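Side-chain contacts in putative capsid protein of prophage (PDB 3BQW), which is of no established function but probably serves as a major capsid protein, building the shell of a phage head: residues R127-I132 with N311-K316; N142-G147 with R343-V348; K177-Q182 with R218-F223. One frame throughout, in Å; residues are numbered along the deposited sequence.

Contact 1: R127-I132 with N311-K316; sequences RQINAI and NMFYPK
Phe-313 turns one ring face to Ile-129 CD1 and its edge to Ile-132 CG2, and the course of its side chain shows how the two segments meet. CB touches only lightly, 4.2 Å from Ile-129 CD1. Since CG stands beside the backbone N and anti to the carbonyl carbon (chi1 -48°), the ring swings toward the helix. CG and CD1 then meet the methyl CD1 of Ile-129, the closer approach being 3.5 Å at Phe-313 CD1. That methyl sits over the middle of the ring, 13° off its normal, which is the geometry of a CH-pi contact. Further out, CE1 takes a second partner: Ile-132 CG2 lies 3.9 Å from Phe-313 CE1, in the plane of the ring and at its edge. On the far rim, Phe-313 CZ and CE2 are still 4.0 and 4.1 Å from Ile-129 CD1.

The contact joins the long helix 113-146 to the chain leading into strand 314-319, which pairs antiparallel with strand 327-338. That neighbouring strand also touches both sides, Phe-313 and Ile-132 on Ser-333 and Ile-129 on Thr-331, while Gln-128 bonds to Thr-331 and Val-329. The helix thus touches both strands.

The ring face turned from Ile-129 is backed by CB of Met-312, which stands 3.8 Å above the plane of the Phe-313 ring and toward its rim.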
loop_
_atom_site.group_PDB
_atom_site.type_symbol
_atom_site.label_atom_id
_atom_site.label_comp_id
_atom_site.label_asym_id
_atom_site.label_seq_id
_atom_site.Cartn_x
_atom_site.Cartn_y
_atom_site.Cartn_z
ATOM N N ARG A 127 -5.542 12.582 -6.800
ATOM C CA ARG A 127 -4.357 12.005 -7.434
ATOM C C ARG A 127 -3.180 11.968 -6.441
ATOM O O ARG A 127 -2.404 11.016 -6.420
ATOM C CB ARG A 127 -4.066 12.861 -8.667
ATOM C CG ARG A 127 -2.806 12.639 -9.442
ATOM C CD ARG A 127 -2.813 13.607 -10.671
ATOM N NE ARG A 127 -3.902 13.255 -11.598
ATOM C CZ ARG A 127 -4.963 14.007 -11.920
ATOM N NH1 ARG A 127 -5.151 15.244 -11.446
ATOM N NH2 ARG A 127 -5.858 13.508 -12.766
ATOM N N GLN A 128 -3.071 12.997 -5.600
ATOM C CA GLN A 128 -2.036 13.028 -4.560
ATOM C C GLN A 128 -2.239 11.961 -3.475
ATOM O O GLN A 128 -1.305 11.303 -3.061
ATOM C CB GLN A 128 -1.921 14.427 -3.957
ATOM C CG GLN A 128 -1.247 15.382 -4.904
ATOM C CD GLN A 128 -1.478 16.825 -4.542
ATOM O OE1 GLN A 128 -1.977 17.144 -3.459
ATOM N NE2 GLN A 128 -1.132 17.715 -5.456
ATOM N N ILE A 129 -3.475 11.767 -3.033
ATOM C CA ILE A 129 -3.775 10.674 -2.100
ATOM C C ILE A 129 -3.507 9.304 -2.737
ATOM O O ILE A 129 -2.983 8.415 -2.090
ATOM C CB ILE A 129 -5.222 10.756 -1.585
ATOM C CG1 ILE A 129 -5.427 12.049 -0.787
ATOM C CG2 ILE A 129 -5.559 9.546 -0.720
ATOM C CD1 ILE A 129 -4.532 12.216 0.389
ATOM N N ASN A 130 -3.847 9.142 -4.008
ATOM C CA ASN A 130 -3.588 7.908 -4.700
ATOM C C ASN A 130 -2.099 7.613 -4.680
ATOM O O ASN A 130 -1.717 6.469 -4.576
ATOM C CB ASN A 130 -4.030 7.953 -6.183
ATOM C CG ASN A 130 -5.544 7.866 -6.387
ATOM O OD1 ASN A 130 -6.015 8.131 -7.495
ATOM N ND2 ASN A 130 -6.305 7.507 -5.356
ATOM N N ALA A 131 -1.273 8.638 -4.868
ATOM C CA ALA A 131 0.165 8.460 -4.921
ATOM C C ALA A 131 0.749 8.114 -3.547
ATOM O O ALA A 131 1.710 7.343 -3.452
ATOM C CB ALA A 131 0.827 9.699 -5.469
ATOM N N ILE A 132 0.207 8.733 -2.496
ATOM C CA ILE A 132 0.621 8.449 -1.138
ATOM C C ILE A 132 0.219 7.019 -0.784
ATOM O O ILE A 132 1.003 6.311 -0.169
ATOM C CB ILE A 132 0.040 9.479 -0.116
ATOM C CG1 ILE A 132 0.653 10.880 -0.349
ATOM C CG2 ILE A 132 0.317 9.060 1.341
ATOM C CD1 ILE A 132 -0.300 12.075 0.060
ATOM N N ASN A 311 -1.814 14.329 11.793
ATOM C CA ASN A 311 -2.659 14.131 10.615
ATOM C C ASN A 311 -2.077 13.100 9.659
ATOM O O ASN A 311 -0.866 13.087 9.444
ATOM C CB ASN A 311 -2.771 15.466 9.852
ATOM C CG ASN A 311 -4.060 16.214 10.147
ATOM O OD1 ASN A 311 -5.145 15.636 10.087
ATOM N ND2 ASN A 311 -3.944 17.503 10.460
ATOM N N MET A 312 -2.935 12.264 9.070
ATOM C CA MET A 312 -2.531 11.388 7.971
ATOM C C MET A 312 -2.081 12.249 6.789
ATOM O O MET A 312 -0.992 12.068 6.236
ATOM C CB MET A 312 -3.668 10.469 7.537
ATOM C CG MET A 312 -4.208 9.504 8.624
ATOM S SD MET A 312 -5.421 8.348 7.943
ATOM C CE MET A 312 -6.722 9.482 7.536
ATOM N N PHE A 313 -2.925 13.220 6.452
ATOM C CA PHE A 313 -2.760 14.090 5.283
ATOM C C PHE A 313 -2.947 15.528 5.678
ATOM O O PHE A 313 -3.753 15.840 6.554
ATOM C CB PHE A 313 -3.807 13.764 4.201
ATOM C CG PHE A 313 -3.921 12.302 3.903
ATOM C CD1 PHE A 313 -2.833 11.606 3.377
ATOM C CD2 PHE A 313 -5.110 11.623 4.146
ATOM C CE1 PHE A 313 -2.920 10.236 3.107
ATOM C CE2 PHE A 313 -5.215 10.263 3.884
ATOM C CZ PHE A 313 -4.123 9.561 3.368
ATOM N N TYR A 314 -2.222 16.403 5.003
ATOM C CA TYR A 314 -2.370 17.830 5.184
ATOM C C TYR A 314 -2.274 18.512 3.815
ATOM O O TYR A 314 -1.185 18.668 3.271
ATOM C CB TYR A 314 -1.312 18.367 6.135
ATOM C CG TYR A 314 -1.539 19.779 6.519
ATOM C CD1 TYR A 314 -2.332 20.099 7.623
ATOM C CD2 TYR A 314 -0.963 20.820 5.788
ATOM C CE1 TYR A 314 -2.559 21.423 7.962
ATOM C CE2 TYR A 314 -1.167 22.117 6.134
ATOM C CZ TYR A 314 -1.963 22.416 7.215
ATOM O OH TYR A 314 -2.159 23.722 7.557
ATOM N N PRO A 315 -3.431 18.892 3.259
ATOM C CA PRO A 315 -3.522 19.536 1.964
ATOM C C PRO A 315 -3.365 21.046 2.044
ATOM O O PRO A 315 -3.763 21.670 3.034
ATOM C CB PRO A 315 -4.914 19.127 1.492
ATOM C CG PRO A 315 -5.722 19.118 2.751
ATOM C CD PRO A 315 -4.765 18.661 3.839
ATOM N N LYS A 316 -2.730 21.620 1.027
ATOM C CA LYS A 316 -2.494 23.059 0.957
ATOM C C LYS A 316 -2.818 23.499 -0.440
ATOM O O LYS A 316 -2.502 22.794 -1.381
ATOM C CB LYS A 316 -1.016 23.405 1.204
ATOM C CG LYS A 316 -0.447 22.991 2.545
ATOM C CD LYS A 316 1.081 23.255 2.630
ATOM C CE LYS A 316 1.442 24.758 2.734
ATOM N NZ LYS A 316 0.809 25.438 3.905
#

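Contact 2: N142-G147 with R343-V348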
loop_
_atom_site.group_PDB
_atom_site.type_symbol
_atom_site.label_atom_id
_atom_site.label_comp_id
_atom_site.label_asym_id
_atom_site.label_seq_id
_atom_site.Cartn_x
_atom_site.Cartn_y
_atom_site.Cartn_z
ATOM N N ASN A 142 6.465 -4.912 -0.020
ATOM C CA ASN A 142 7.881 -5.173 0.248
ATOM C C ASN A 142 8.143 -5.732 1.650
ATOM O O ASN A 142 8.933 -6.638 1.815
ATOM C CB ASN A 142 8.706 -3.912 -0.006
ATOM C CG ASN A 142 8.804 -3.552 -1.495
ATOM O OD1 ASN A 142 8.186 -4.172 -2.337
ATOM N ND2 ASN A 142 9.567 -2.515 -1.804
ATOM N N ALA A 143 7.480 -5.191 2.657
ATOM C CA ALA A 143 7.650 -5.676 4.019
ATOM C C ALA A 143 7.233 -7.147 4.132
ATOM O O ALA A 143 7.972 -7.960 4.646
ATOM C CB ALA A 143 6.867 -4.814 5.002
ATOM N N VAL A 144 6.055 -7.471 3.618
ATOM C CA VAL A 144 5.494 -8.823 3.671
ATOM C C VAL A 144 6.348 -9.817 2.892
ATOM O O VAL A 144 6.544 -10.938 3.356
ATOM C CB VAL A 144 4.026 -8.825 3.128
ATOM C CG1 VAL A 144 3.542 -10.246 2.799
ATOM C CG2 VAL A 144 3.106 -8.134 4.128
ATOM N N THR A 145 6.868 -9.410 1.727
ATOM C CA THR A 145 7.533 -10.344 0.819
ATOM C C THR A 145 9.046 -10.460 1.015
ATOM O O THR A 145 9.650 -11.447 0.590
ATOM C CB THR A 145 7.230 -10.018 -0.664
ATOM O OG1 THR A 145 7.715 -8.706 -1.005
ATOM C CG2 THR A 145 5.716 -10.108 -0.937
ATOM N N THR A 146 9.663 -9.439 1.610
ATOM C CA THR A 146 11.122 -9.420 1.816
ATOM C C THR A 146 11.523 -9.098 3.252
ATOM O O THR A 146 12.692 -9.162 3.574
ATOM C CB THR A 146 11.815 -8.354 0.920
ATOM O OG1 THR A 146 11.490 -7.022 1.378
ATOM C CG2 THR A 146 11.440 -8.529 -0.566
ATOM N N GLY A 147 10.567 -8.695 4.088
ATOM C CA GLY A 147 10.852 -8.174 5.427
ATOM C C GLY A 147 11.535 -6.821 5.488
ATOM O O GLY A 147 11.903 -6.374 6.574
ATOM N N ARG A 343 6.350 -12.824 10.978
ATOM C CA ARG A 343 6.660 -14.249 10.877
ATOM C C ARG A 343 5.500 -15.062 10.298
ATOM O O ARG A 343 5.659 -16.205 9.958
ATOM C CB ARG A 343 7.079 -14.798 12.240
ATOM C CG ARG A 343 8.262 -14.053 12.858
ATOM C CD ARG A 343 8.482 -14.497 14.288
ATOM N NE ARG A 343 7.347 -14.157 15.131
ATOM C CZ ARG A 343 7.199 -14.542 16.402
ATOM N NH1 ARG A 343 8.119 -15.282 17.009
ATOM N NH2 ARG A 343 6.113 -14.170 17.074
ATOM N N LYS A 344 4.334 -14.447 10.199
ATOM C CA LYS A 344 3.129 -15.099 9.702
ATOM C C LYS A 344 2.878 -14.892 8.207
ATOM O O LYS A 344 1.753 -15.099 7.733
ATOM C CB LYS A 344 1.938 -14.594 10.512
ATOM C CG LYS A 344 2.007 -14.940 11.977
ATOM C CD LYS A 344 0.757 -14.400 12.707
ATOM C CE LYS A 344 0.701 -14.912 14.169
ATOM N NZ LYS A 344 0.135 -13.860 15.053
ATOM N N PHE A 345 3.910 -14.477 7.474
ATOM C CA PHE A 345 3.857 -14.314 6.021
ATOM C C PHE A 345 4.858 -15.251 5.384
ATOM O O PHE A 345 6.005 -15.324 5.826
ATOM C CB PHE A 345 4.225 -12.883 5.655
ATOM C CG PHE A 345 3.239 -11.872 6.146
ATOM C CD1 PHE A 345 2.009 -11.713 5.496
ATOM C CD2 PHE A 345 3.517 -11.094 7.242
ATOM C CE1 PHE A 345 1.111 -10.798 5.930
ATOM C CE2 PHE A 345 2.611 -10.173 7.686
ATOM C CZ PHE A 345 1.401 -10.016 7.028
ATOM N N VAL A 346 4.412 -16.013 4.385
ATOM C CA VAL A 346 5.290 -16.842 3.588
ATOM C C VAL A 346 5.154 -16.383 2.132
ATOM O O VAL A 346 4.056 -16.276 1.611
ATOM C CB VAL A 346 4.926 -18.352 3.734
ATOM C CG1 VAL A 346 5.777 -19.217 2.803
ATOM C CG2 VAL A 346 5.041 -18.820 5.233
ATOM N N THR A 347 6.271 -16.103 1.479
ATOM C CA THR A 347 6.274 -15.717 0.055
ATOM C C THR A 347 7.012 -16.786 -0.786
ATOM O O THR A 347 8.112 -17.235 -0.443
ATOM C CB THR A 347 6.913 -14.324 -0.149
ATOM O OG1 THR A 347 6.189 -13.363 0.634
ATOM C CG2 THR A 347 6.922 -13.893 -1.634
ATOM N N VAL A 348 6.379 -17.185 -1.880
ATOM C CA VAL A 348 6.918 -18.214 -2.749
ATOM C C VAL A 348 7.064 -17.690 -4.169
ATOM O O VAL A 348 6.122 -17.137 -4.726
ATOM C CB VAL A 348 6.080 -19.506 -2.730
ATOM C CG1 VAL A 348 6.809 -20.678 -3.527
ATOM C CG2 VAL A 348 5.774 -19.915 -1.292
HETATM O O HOH W 1 6.620 -13.659 3.265
#
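Val-144 meets Phe-345 with both of its methyl groups, and this is the tight half of the contact. CG2 of Val-144 stands over the centre of the Phe-345 ring, 12° off the normal, a CH-pi approach at 3.8 Å from the centroid. CG1 comes in beside it, 3.4 Å from Phe-345 CD1, and reaches back to the root of the ring at CG. The isopropyl group can straddle ring and root in this way because its first torsion sets CG1 anti to the backbone N (chi1 164°) and CG2 beside it. Phe-35 meets the same ring edge-to-face.

The polar half has one short approach, Thr-347 OG1 at 3.3 Å from Thr-145 CA, but is otherwise more open: the CG2 methyls of Thr-145 and Thr-347 are 4.0 Å apart, and a water takes the place of direct polar bonding. The hydroxyl of Thr-145 does not face this partner but bonds back to Val-141 O, one turn earlier in its own helix. The water lies between the segments, donates to Val-144 O at 2.7 Å and is hydrogen-bonded to Thr-347 OG1 at the same distance.

The pairing fastens the C-terminal end of helix 113-146 to strand 346-349, whose neighbours in a mixed sheet are strands 170-172 and 281-285. Val-283 of the latter strand touches Val-144, Thr-145 and Thr-347. The chemistry implies a divided interface: Val-144 O and Thr-347 OG1 are joined through the water, while the closest ring contact is apolar.

Contact 3: K177-Q182 with R218-F223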
loop_
_atom_site.group_PDB
_atom_site.type_symbol
_atom_site.label_atom_id
_atom_site.label_comp_id
_atom_site.label_asym_id
_atom_site.label_seq_id
_atom_site.Cartn_x
_atom_site.Cartn_y
_atom_site.Cartn_z
ATOM N N LYS A 177 10.995 -28.247 -5.801
ATOM C CA LYS A 177 10.075 -28.724 -6.817
ATOM C C LYS A 177 9.448 -27.563 -7.593
ATOM O O LYS A 177 8.739 -26.741 -7.029
ATOM C CB LYS A 177 9.000 -29.554 -6.109
ATOM C CG LYS A 177 7.954 -30.192 -6.996
ATOM C CD LYS A 177 7.024 -31.153 -6.212
ATOM C CE LYS A 177 7.771 -32.370 -5.659
ATOM N NZ LYS A 177 6.817 -33.456 -5.267
ATOM N N LYS A 178 9.745 -27.479 -8.885
ATOM C CA LYS A 178 9.149 -26.471 -9.762
ATOM C C LYS A 178 7.797 -26.920 -10.338
ATOM O O LYS A 178 7.667 -28.010 -10.876
ATOM C CB LYS A 178 10.083 -26.163 -10.926
ATOM C CG LYS A 178 11.445 -25.654 -10.553
ATOM C CD LYS A 178 12.109 -25.062 -11.787
ATOM C CE LYS A 178 13.592 -24.809 -11.583
ATOM N NZ LYS A 178 14.245 -24.389 -12.867
ATOM N N TRP A 179 6.804 -26.047 -10.271
ATOM C CA TRP A 179 5.482 -26.348 -10.840
ATOM C C TRP A 179 5.505 -26.528 -12.352
ATOM O O TRP A 179 4.760 -27.340 -12.892
ATOM C CB TRP A 179 4.472 -25.258 -10.467
ATOM C CG TRP A 179 3.812 -25.468 -9.157
ATOM C CD1 TRP A 179 3.880 -26.573 -8.379
ATOM C CD2 TRP A 179 2.911 -24.572 -8.496
ATOM N NE1 TRP A 179 3.127 -26.418 -7.251
ATOM C CE2 TRP A 179 2.504 -25.201 -7.300
ATOM C CE3 TRP A 179 2.425 -23.291 -8.785
ATOM C CZ2 TRP A 179 1.637 -24.603 -6.401
ATOM C CZ3 TRP A 179 1.570 -22.694 -7.885
ATOM C CH2 TRP A 179 1.194 -23.338 -6.701
ATOM N N SER A 180 6.357 -25.770 -13.024
ATOM C CA SER A 180 6.466 -25.824 -14.469
ATOM C C SER A 180 6.870 -27.240 -14.942
ATOM O O SER A 180 6.537 -27.644 -16.042
ATOM C CB SER A 180 7.474 -24.776 -14.943
ATOM O OG SER A 180 8.771 -25.089 -14.455
ATOM N N GLU A 181 7.535 -27.990 -14.065
ATOM C CA GLU A 181 8.050 -29.306 -14.356
ATOM C C GLU A 181 7.136 -30.421 -13.875
ATOM O O GLU A 181 7.485 -31.597 -14.003
ATOM C CB GLU A 181 9.438 -29.466 -13.702
ATOM C CG GLU A 181 10.509 -28.584 -14.340
ATOM C CD GLU A 181 11.887 -28.725 -13.693
ATOM O OE1 GLU A 181 12.023 -29.491 -12.713
ATOM O OE2 GLU A 181 12.834 -28.043 -14.163
ATOM N N GLN A 182 5.978 -30.088 -13.316
ATOM C CA GLN A 182 5.095 -31.134 -12.813
ATOM C C GLN A 182 4.110 -31.589 -13.864
ATOM O O GLN A 182 3.860 -30.891 -14.845
ATOM C CB GLN A 182 4.374 -30.688 -11.541
ATOM C CG GLN A 182 5.300 -30.258 -10.419
ATOM C CD GLN A 182 6.397 -31.262 -10.149
ATOM O OE1 GLN A 182 6.130 -32.451 -10.026
ATOM N NE2 GLN A 182 7.642 -30.794 -10.088
ATOM N N ARG A 218 -3.903 -22.902 -11.998
ATOM C CA ARG A 218 -5.088 -23.241 -12.802
ATOM C C ARG A 218 -4.867 -24.388 -13.778
ATOM O O ARG A 218 -5.786 -25.151 -14.081
ATOM C CB ARG A 218 -5.459 -21.975 -13.608
ATOM C CG ARG A 218 -6.894 -21.748 -13.882
ATOM C CD ARG A 218 -7.085 -20.350 -14.503
ATOM N NE ARG A 218 -6.367 -20.225 -15.782
ATOM C CZ ARG A 218 -5.795 -19.109 -16.233
ATOM N NH1 ARG A 218 -5.837 -17.996 -15.531
ATOM N NH2 ARG A 218 -5.163 -19.114 -17.394
ATOM N N SER A 219 -3.652 -24.494 -14.307
ATOM C CA SER A 219 -3.332 -25.535 -15.295
ATOM C C SER A 219 -3.293 -26.953 -14.716
ATOM O O SER A 219 -3.254 -27.922 -15.468
ATOM C CB SER A 219 -1.995 -25.237 -15.976
ATOM O OG SER A 219 -0.903 -25.437 -15.095
ATOM N N PHE A 220 -3.295 -27.074 -13.393
ATOM C CA PHE A 220 -3.349 -28.381 -12.736
ATOM C C PHE A 220 -4.779 -28.874 -12.625
ATOM O O PHE A 220 -5.572 -28.315 -11.884
ATOM C CB PHE A 220 -2.764 -28.328 -11.326
ATOM C CG PHE A 220 -1.275 -28.167 -11.282
ATOM C CD1 PHE A 220 -0.441 -29.250 -11.512
ATOM C CD2 PHE A 220 -0.702 -26.944 -10.954
ATOM C CE1 PHE A 220 0.941 -29.106 -11.458
ATOM C CE2 PHE A 220 0.674 -26.798 -10.894
ATOM C CZ PHE A 220 1.492 -27.887 -11.159
ATOM N N LYS A 221 -5.074 -29.956 -13.341
ATOM C CA LYS A 221 -6.347 -30.686 -13.228
ATOM C C LYS A 221 -6.769 -30.933 -11.765
ATOM O O LYS A 221 -7.946 -30.831 -11.423
ATOM C CB LYS A 221 -6.222 -32.024 -13.957
ATOM C CG LYS A 221 -7.540 -32.659 -14.394
ATOM C CD LYS A 221 -7.320 -34.126 -14.820
ATOM C CE LYS A 221 -8.488 -34.655 -15.657
ATOM N NZ LYS A 221 -8.460 -34.181 -17.083
ATOM N N LYS A 222 -5.796 -31.254 -10.914
ATOM C CA LYS A 222 -6.075 -31.571 -9.525
ATOM C C LYS A 222 -6.366 -30.326 -8.703
ATOM O O LYS A 222 -7.053 -30.413 -7.690
ATOM C CB LYS A 222 -4.927 -32.383 -8.905
ATOM C CG LYS A 222 -4.625 -33.698 -9.626
ATOM C CD LYS A 222 -5.854 -34.567 -9.763
ATOM C CE LYS A 222 -5.505 -35.948 -10.315
ATOM N NZ LYS A 222 -6.722 -36.574 -10.909
ATOM N N PHE A 223 -5.874 -29.167 -9.128
ATOM C CA PHE A 223 -6.353 -27.927 -8.535
ATOM C C PHE A 223 -7.813 -27.666 -8.933
ATOM O O PHE A 223 -8.629 -27.333 -8.079
ATOM C CB PHE A 223 -5.475 -26.718 -8.891
ATOM C CG PHE A 223 -6.159 -25.414 -8.661
ATOM C CD1 PHE A 223 -6.342 -24.940 -7.374
ATOM C CD2 PHE A 223 -6.694 -24.692 -9.725
ATOM C CE1 PHE A 223 -7.010 -23.743 -7.145
ATOM C CE2 PHE A 223 -7.360 -23.482 -9.504
ATOM C CZ PHE A 223 -7.518 -23.016 -8.216
#
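The carbonyl oxygen of Lys-178 is gripped by two donors of its own segment, and one of them belongs to a residue that touches Phe-220 across the contact. NE2 of Gln-182 donates to Lys-178 O at 2.9 Å with an N-H...O angle of 160°, and the acceptor lies close to the amide plane. The donor itself stands above the carbonyl plane, and the backbone N of Glu-181 reaches the oxygen from the opposite face. To return to Lys-178 the glutamine chain bends at chi2 (-49°), so its amide folds back over its own turn while CB stays near Phe-220. That CB lies 3.8 Å from Phe-220 CE1, at the edge of the ring and in its plane.

The same ring presents its CE2-CZ side to Trp-179. CE2 is 3.8 Å from Trp-179 CG, over one face of the indole and toward the rim. The five-membered ring and the phenyl ring have centroids 5.0 Å apart and planes at 69°, a T-shaped (edge-to-face) pair with Phe-220 supplying the edge.

Structurally, this contact closes a loop between strand 170-172 and helix 190-198 against the junction of helices 211-218 and 221-226. Phe-220 occupies the N-cap position of the second helix, and Trp-179 also leans on Thr-216 and Leu-217 of the first. The indole N-H is directed to Asp-192, in helix 190-198, which further fixes the rotation of the ring whose face receives Phe-220.

Beside the aromatic pair, CZ of Phe-220 comes 3.7 Å from Trp-179 O. This oxygen accepts from Gln-182 N within the turn and from the ammonium of Lys-184, whose side chain also touches Phe-220.

Contacts 1 and 2 use the same helix, 113-146, at places whose centres are 27 Å apart on opposite sides of the chain's centre: one lies along its middle, the other at its C-terminal end. Each sets the helix against a different sheet. Contact 3 does not use helix 113-146; it sets a loop against the start of helix 221-226. Centred 30 Å from the chain's centre, against 14 Å for contacts 1 and 2, it is peripheral, although its two aromatic residues are buried. An aromatic ring carries all three, but its partner changes: isoleucine methyls in contact 1, valine methyls in contact 2, where a separate threonine pair and a water add a polar side, and an indole face in contact 3.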